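Local coordinates for protein endo-1,4-beta-xylanase (Pseudoalteromonas haloplanktis, PDB 1H12) that hydrolyses internal beta-1,4 linkages of xylan, as a cold-adapted family 8 endo-xylanase, at residues Asn4-Val9 / Met296-Trp301; Val88-Gln93 / Ser394-Phe399. All coordinates share one frame; numbering follows the deposited sequence.

Overall arrangement
The two contacts interleave along the chain: 4-9, 88-93, 296-301 and 394-399 follow in that order, with contact 1 joining the first to the third and contact 2 the second to the fourth. Their centres lie about 22 Å apart, although the nearest atoms come to about 5 Å. Helix 206-215 is common ground, taking M296 beside contact 1 and F397 and F399 beside contact 2. In each contact a loop meets the turn between two helices, 283-296 and 300-318 in contact 1, 77-89 and 93-107 in contact 2, within the helical barrel of family 8 enzymes. The N-terminal loop thus packs on one inter-helix turn of the barrel and the C-terminal loop on another.

Contact 1: Asn4-Val9 / Met296-Trp301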
loop_
_atom_site.group_PDB
_atom_site.type_symbol
_atom_site.label_atom_id
_atom_site.label_comp_id
_atom_site.label_asym_id
_atom_site.label_seq_id
_atom_site.Cartn_x
_atom_site.Cartn_y
_atom_site.Cartn_z
ATOM N N ASN A 4 12.210 17.781 11.491
ATOM C CA ASN A 4 13.239 16.796 11.313
ATOM C C ASN A 4 13.531 16.006 12.554
ATOM O O ASN A 4 14.510 15.229 12.558
ATOM C CB ASN A 4 14.480 17.423 10.742
ATOM C CG ASN A 4 15.224 18.263 11.737
ATOM O OD1 ASN A 4 14.675 18.696 12.696
ATOM N ND2 ASN A 4 16.494 18.444 11.507
ATOM N N ASN A 5 12.687 16.094 13.554
ATOM C CA ASN A 5 12.817 15.309 14.759
ATOM C C ASN A 5 11.477 14.601 15.086
ATOM O O ASN A 5 10.807 14.903 16.060
ATOM C CB ASN A 5 13.173 16.271 15.929
ATOM C CG ASN A 5 13.577 15.544 17.183
ATOM O OD1 ASN A 5 13.992 14.347 17.126
ATOM N ND2 ASN A 5 13.496 16.250 18.354
ATOM N N PRO A 6 11.069 13.676 14.228
ATOM C CA PRO A 6 9.761 13.033 14.414
ATOM C C PRO A 6 9.660 12.366 15.739
ATOM O O PRO A 6 10.596 11.736 16.212
ATOM C CB PRO A 6 9.704 12.062 13.256
ATOM C CG PRO A 6 11.124 11.766 12.936
ATOM C CD PRO A 6 11.821 13.172 13.066
ATOM N N SER A 7 8.482 12.485 16.361
ATOM C CA SER A 7 8.252 11.910 17.671
ATOM C C SER A 7 8.361 10.422 17.746
ATOM O O SER A 7 7.965 9.722 16.824
ATOM C CB SER A 7 6.881 12.335 18.182
ATOM O OG SER A 7 6.701 11.888 19.528
ATOM N N SER A 8 8.883 9.907 18.872
ATOM C CA SER A 8 8.871 8.477 19.168
ATOM C C SER A 8 7.495 8.011 19.571
ATOM O O SER A 8 7.295 6.830 19.723
ATOM C CB SER A 8 9.852 8.141 20.271
ATOM O OG SER A 8 9.545 8.857 21.431
ATOM N N VAL A 9 6.586 8.918 19.809
ATOM C CA VAL A 9 5.186 8.589 20.153
ATOM C C VAL A 9 4.369 8.811 18.904
ATOM O O VAL A 9 4.378 9.890 18.322
ATOM C CB VAL A 9 4.626 9.489 21.275
ATOM C CG1 VAL A 9 3.200 9.197 21.600
ATOM C CG2 VAL A 9 5.468 9.312 22.555
ATOM N N MET A 296 2.858 5.110 14.698
ATOM C CA MET A 296 3.283 4.365 15.865
ATOM C C MET A 296 4.581 4.866 16.499
ATOM O O MET A 296 4.939 4.327 17.570
ATOM C CB MET A 296 3.378 2.902 15.565
ATOM C CG MET A 296 2.057 2.251 15.424
ATOM S SD MET A 296 0.931 2.323 16.598
ATOM C CE MET A 296 1.229 2.145 17.267
ATOM N N GLY A 297 5.221 5.869 15.919
ATOM C CA GLY A 297 6.401 6.497 16.499
ATOM C C GLY A 297 7.669 6.151 15.736
ATOM O O GLY A 297 7.853 5.043 15.243
ATOM N N ALA A 298 8.543 7.149 15.593
ATOM C CA ALA A 298 9.785 6.984 14.873
ATOM C C ALA A 298 10.868 6.478 15.801
ATOM O O ALA A 298 11.158 7.097 16.844
ATOM C CB ALA A 298 10.205 8.303 14.274
ATOM N N GLN A 299 11.482 5.378 15.450
ATOM C CA GLN A 299 12.621 4.814 16.131
ATOM C C GLN A 299 13.855 4.949 15.229
ATOM O O GLN A 299 13.774 5.361 14.084
ATOM C CB GLN A 299 12.367 3.362 16.456
ATOM C CG GLN A 299 11.125 3.042 17.265
ATOM N N ALA A 300 15.011 4.647 15.781
ATOM C CA ALA A 300 16.240 4.803 15.033
ATOM C C ALA A 300 16.190 4.028 13.704
ATOM O O ALA A 300 16.703 4.524 12.704
ATOM C CB ALA A 300 17.460 4.339 15.884
ATOM N N TRP A 301 15.617 2.818 13.705
ATOM C CA TRP A 301 15.643 2.049 12.463
ATOM C C TRP A 301 14.806 2.721 11.365
ATOM O O TRP A 301 15.176 2.638 10.189
ATOM C CB TRP A 301 15.225 0.606 12.662
ATOM C CG TRP A 301 13.738 0.357 12.895
ATOM C CD1 TRP A 301 13.076 0.266 14.076
ATOM C CD2 TRP A 301 12.771 0.121 11.863
ATOM N NE1 TRP A 301 11.738 0.015 13.843
ATOM C CE2 TRP A 301 11.512 -0.056 12.499
ATOM C CE3 TRP A 301 12.848 0.049 10.490
ATOM C CZ2 TRP A 301 10.345 -0.323 11.775
ATOM C CZ3 TRP A 301 11.647 -0.170 9.783
ATOM C CH2 TRP A 301 10.455 -0.354 10.420
HETATM O O HOH W 1 12.051 9.636 17.399
#
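P6 and A298 turn their side chains toward one another, and the proline ring presents CG to the methyl CB of A298 at 3.8 Å. Proline suits this place because its rigid ring makes a compact apolar patch, and alanine because a single methyl can lie against the ring while also touching A293 of helix 283-296. Beside this pair the backbones join: the N-H of A298 points almost straight at S7 O, with N to O 2.9 Å and an angle of 178° at the hydrogen. The donor lies 19° out of the S7 carbonyl plane. G297, buried and with positive phi, is where the chain leaves helix 283-296. Any CB on G297 would run into S8 O and, at these backbone angles, jam against M296 O; without one, its CA comes to 3.4 Å from S8 O in a CA-H...O contact. A similar contact, 3.5 Å long, runs the other way from S8 CA to A298 O. One water bridges the carbonyls P6 O (2.8 Å) and A298 O (2.7 Å). S7 directs its side chain away from 296-301; S8 does too, though its CB still lies 3.8 Å from A298 O. S7 OG, anti to its backbone N (chi1 -174°), accepts from V9 N at 3.0 Å, an ST turn shortly before helix 11-14. M296 also turns away, packing on A207, D210 and R233. One N-H...O bond, the CA-H...O contacts, the bridging water and the proline-methyl packing join loop to turn, a fit that depends on the main chain and on small residues at G297 and A298.

Contact 2: Val88-Gln93 / Ser394-Phe399; sequences VMLNKQ and SGNFKF
The F397 ring has the methyl CE of M89 over the centre of one face, 4.0 Å above the plane, and it also stacks with H392 and touches F208. The methionine sulfur sits obliquely over the same ring, SD being 4.9 Å from its centroid, a Met-aromatic contact. The M89 chain bends at chi2 (-54°), which places SD beside the 394-399 loop, where K398 N donates a weak bond to it at 3.5 Å. CE also abuts K398 O at 3.1 Å, a buried carbonyl that has no hydrogen-bonding partner in the model. Methionine suits the spot because it is long, pliant and polarisable. M89 closes helix 77-89, which ends in a Schellman motif with N91, an asparagine at positive phi, as its C-prime residue; the helix end lies against the loop that follows helix 379-392. An alanine in place of M89 would probably leave that ring face without its methyl cover and the N-H of K398 without its sulfur acceptor. A water donates to M89 O (2.7 Å) and N396 O (2.8 Å). L90 CD2 packs against N396 ND2 at 4.2 Å, while N396 OD1 is held by Q30 NE2.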
loop_
_atom_site.group_PDB
_atom_site.type_symbol
_atom_site.label_atom_id
_atom_site.label_comp_id
_atom_site.label_asym_id
_atom_site.label_seq_id
_atom_site.Cartn_x
_atom_site.Cartn_y
_atom_site.Cartn_z
ATOM N N VAL A 88 -12.539 5.734 2.721
ATOM C CA VAL A 88 -12.915 5.837 4.133
ATOM C C VAL A 88 -12.217 7.021 4.781
ATOM O O VAL A 88 -12.802 7.685 5.642
ATOM C CB VAL A 88 -12.745 4.527 4.900
ATOM C CG1 VAL A 88 -11.304 4.109 5.109
ATOM C CG2 VAL A 88 -13.465 4.589 6.237
ATOM N N MET A 89 -10.989 7.330 4.395
ATOM C CA MET A 89 -10.291 8.458 4.999
ATOM C C MET A 89 -10.972 9.791 4.703
ATOM O O MET A 89 -10.866 10.729 5.506
ATOM C CB MET A 89 -8.837 8.515 4.551
ATOM C CG MET A 89 -7.980 7.327 5.024
ATOM S SD MET A 89 -8.069 7.088 6.814
ATOM C CE MET A 89 -7.408 5.451 6.884
ATOM N N LEU A 90 -11.633 9.903 3.558
ATOM C CA LEU A 90 -12.321 11.141 3.169
ATOM C C LEU A 90 -13.817 11.077 3.371
ATOM O O LEU A 90 -14.533 12.009 2.979
ATOM C CB LEU A 90 -11.934 11.518 1.750
ATOM C CG LEU A 90 -10.464 11.886 1.551
ATOM C CD1 LEU A 90 -10.199 12.218 0.128
ATOM C CD2 LEU A 90 -9.995 13.027 2.442
ATOM N N ASN A 91 -14.294 10.072 4.045
ATOM C CA ASN A 91 -15.735 9.966 4.389
ATOM C C ASN A 91 -16.600 9.778 3.137
ATOM O O ASN A 91 -17.702 10.293 3.055
ATOM C CB ASN A 91 -16.232 11.132 5.243
ATOM C CG ASN A 91 -17.041 10.682 6.446
ATOM O OD1 ASN A 91 -16.988 9.530 6.864
ATOM N ND2 ASN A 91 -17.796 11.642 7.014
ATOM N N LYS A 92 -16.089 9.005 2.168
ATOM C CA LYS A 92 -16.740 8.797 0.873
ATOM C C LYS A 92 -17.420 7.425 0.839
ATOM O O LYS A 92 -16.903 6.448 0.290
ATOM C CB LYS A 92 -15.733 8.954 -0.251
ATOM C CG LYS A 92 -15.012 10.293 -0.246
ATOM C CD LYS A 92 -15.923 11.432 -0.646
ATOM C CE LYS A 92 -15.182 12.723 -0.743
ATOM N NZ LYS A 92 -16.078 13.777 -1.262
ATOM N N GLN A 93 -18.606 7.366 1.461
ATOM C CA GLN A 93 -19.205 6.081 1.734
ATOM C C GLN A 93 -19.733 5.343 0.523
ATOM O O GLN A 93 -19.574 4.117 0.419
ATOM C CB GLN A 93 -20.287 6.232 2.811
ATOM C CG GLN A 93 -20.819 4.896 3.310
ATOM C CD GLN A 93 -21.814 5.025 4.409
ATOM O OE1 GLN A 93 -22.359 6.160 4.648
ATOM N NE2 GLN A 93 -22.115 3.928 5.068
ATOM N N SER A 394 -1.126 15.161 4.277
ATOM C CA SER A 394 -2.068 16.223 4.640
ATOM C C SER A 394 -2.736 15.944 5.978
ATOM O O SER A 394 -3.740 16.632 6.310
ATOM C CB SER A 394 -3.083 16.361 3.549
ATOM O OG SER A 394 -3.871 15.142 3.454
ATOM N N GLY A 395 -2.278 14.953 6.725
ATOM C CA GLY A 395 -2.884 14.636 7.985
ATOM C C GLY A 395 -4.240 13.944 7.868
ATOM O O GLY A 395 -4.937 13.882 8.873
ATOM N N ASN A 396 -4.569 13.367 6.724
ATOM C CA ASN A 396 -5.840 12.748 6.538
ATOM C C ASN A 396 -5.819 11.232 6.667
ATOM O O ASN A 396 -6.889 10.609 6.580
ATOM C CB ASN A 396 -6.450 13.122 5.171
ATOM C CG ASN A 396 -7.060 14.492 5.156
ATOM O OD1 ASN A 396 -6.533 15.444 4.478
ATOM N ND2 ASN A 396 -8.124 14.648 5.848
ATOM N N PHE A 397 -4.647 10.611 6.795
ATOM C CA PHE A 397 -4.550 9.162 6.923
ATOM C C PHE A 397 -4.546 8.848 8.431
ATOM O O PHE A 397 -3.542 9.023 9.095
ATOM C CB PHE A 397 -3.360 8.621 6.198
ATOM C CG PHE A 397 -3.443 7.123 5.946
ATOM C CD1 PHE A 397 -3.271 6.213 6.944
ATOM C CD2 PHE A 397 -3.727 6.650 4.691
ATOM C CE1 PHE A 397 -3.348 4.813 6.669
ATOM C CE2 PHE A 397 -3.756 5.286 4.407
ATOM C CZ PHE A 397 -3.608 4.392 5.415
ATOM N N LYS A 398 -5.713 8.505 8.959
ATOM C CA LYS A 398 -5.930 8.349 10.392
ATOM C C LYS A 398 -6.468 6.978 10.713
ATOM O O LYS A 398 -7.093 6.338 9.882
ATOM C CB LYS A 398 -6.897 9.397 10.905
ATOM C CG LYS A 398 -6.481 10.831 10.680
ATOM C CD LYS A 398 -7.467 11.793 11.337
ATOM C CE LYS A 398 -7.051 13.276 11.204
ATOM N NZ LYS A 398 -8.051 14.168 11.712
ATOM N N PHE A 399 -6.255 6.540 11.963
ATOM C CA PHE A 399 -6.815 5.293 12.459
ATOM C C PHE A 399 -8.055 5.596 13.290
ATOM O O PHE A 399 -7.973 6.329 14.292
ATOM C CB PHE A 399 -5.822 4.536 13.327
ATOM C CG PHE A 399 -4.658 3.913 12.622
ATOM C CD1 PHE A 399 -4.373 4.096 11.269
ATOM C CD2 PHE A 399 -3.797 3.106 13.341
ATOM C CE1 PHE A 399 -3.265 3.472 10.694
ATOM C CE2 PHE A 399 -2.667 2.516 12.786
ATOM C CZ PHE A 399 -2.421 2.675 11.453
HETATM O O HOH W 2 -9.379 10.794 7.740
#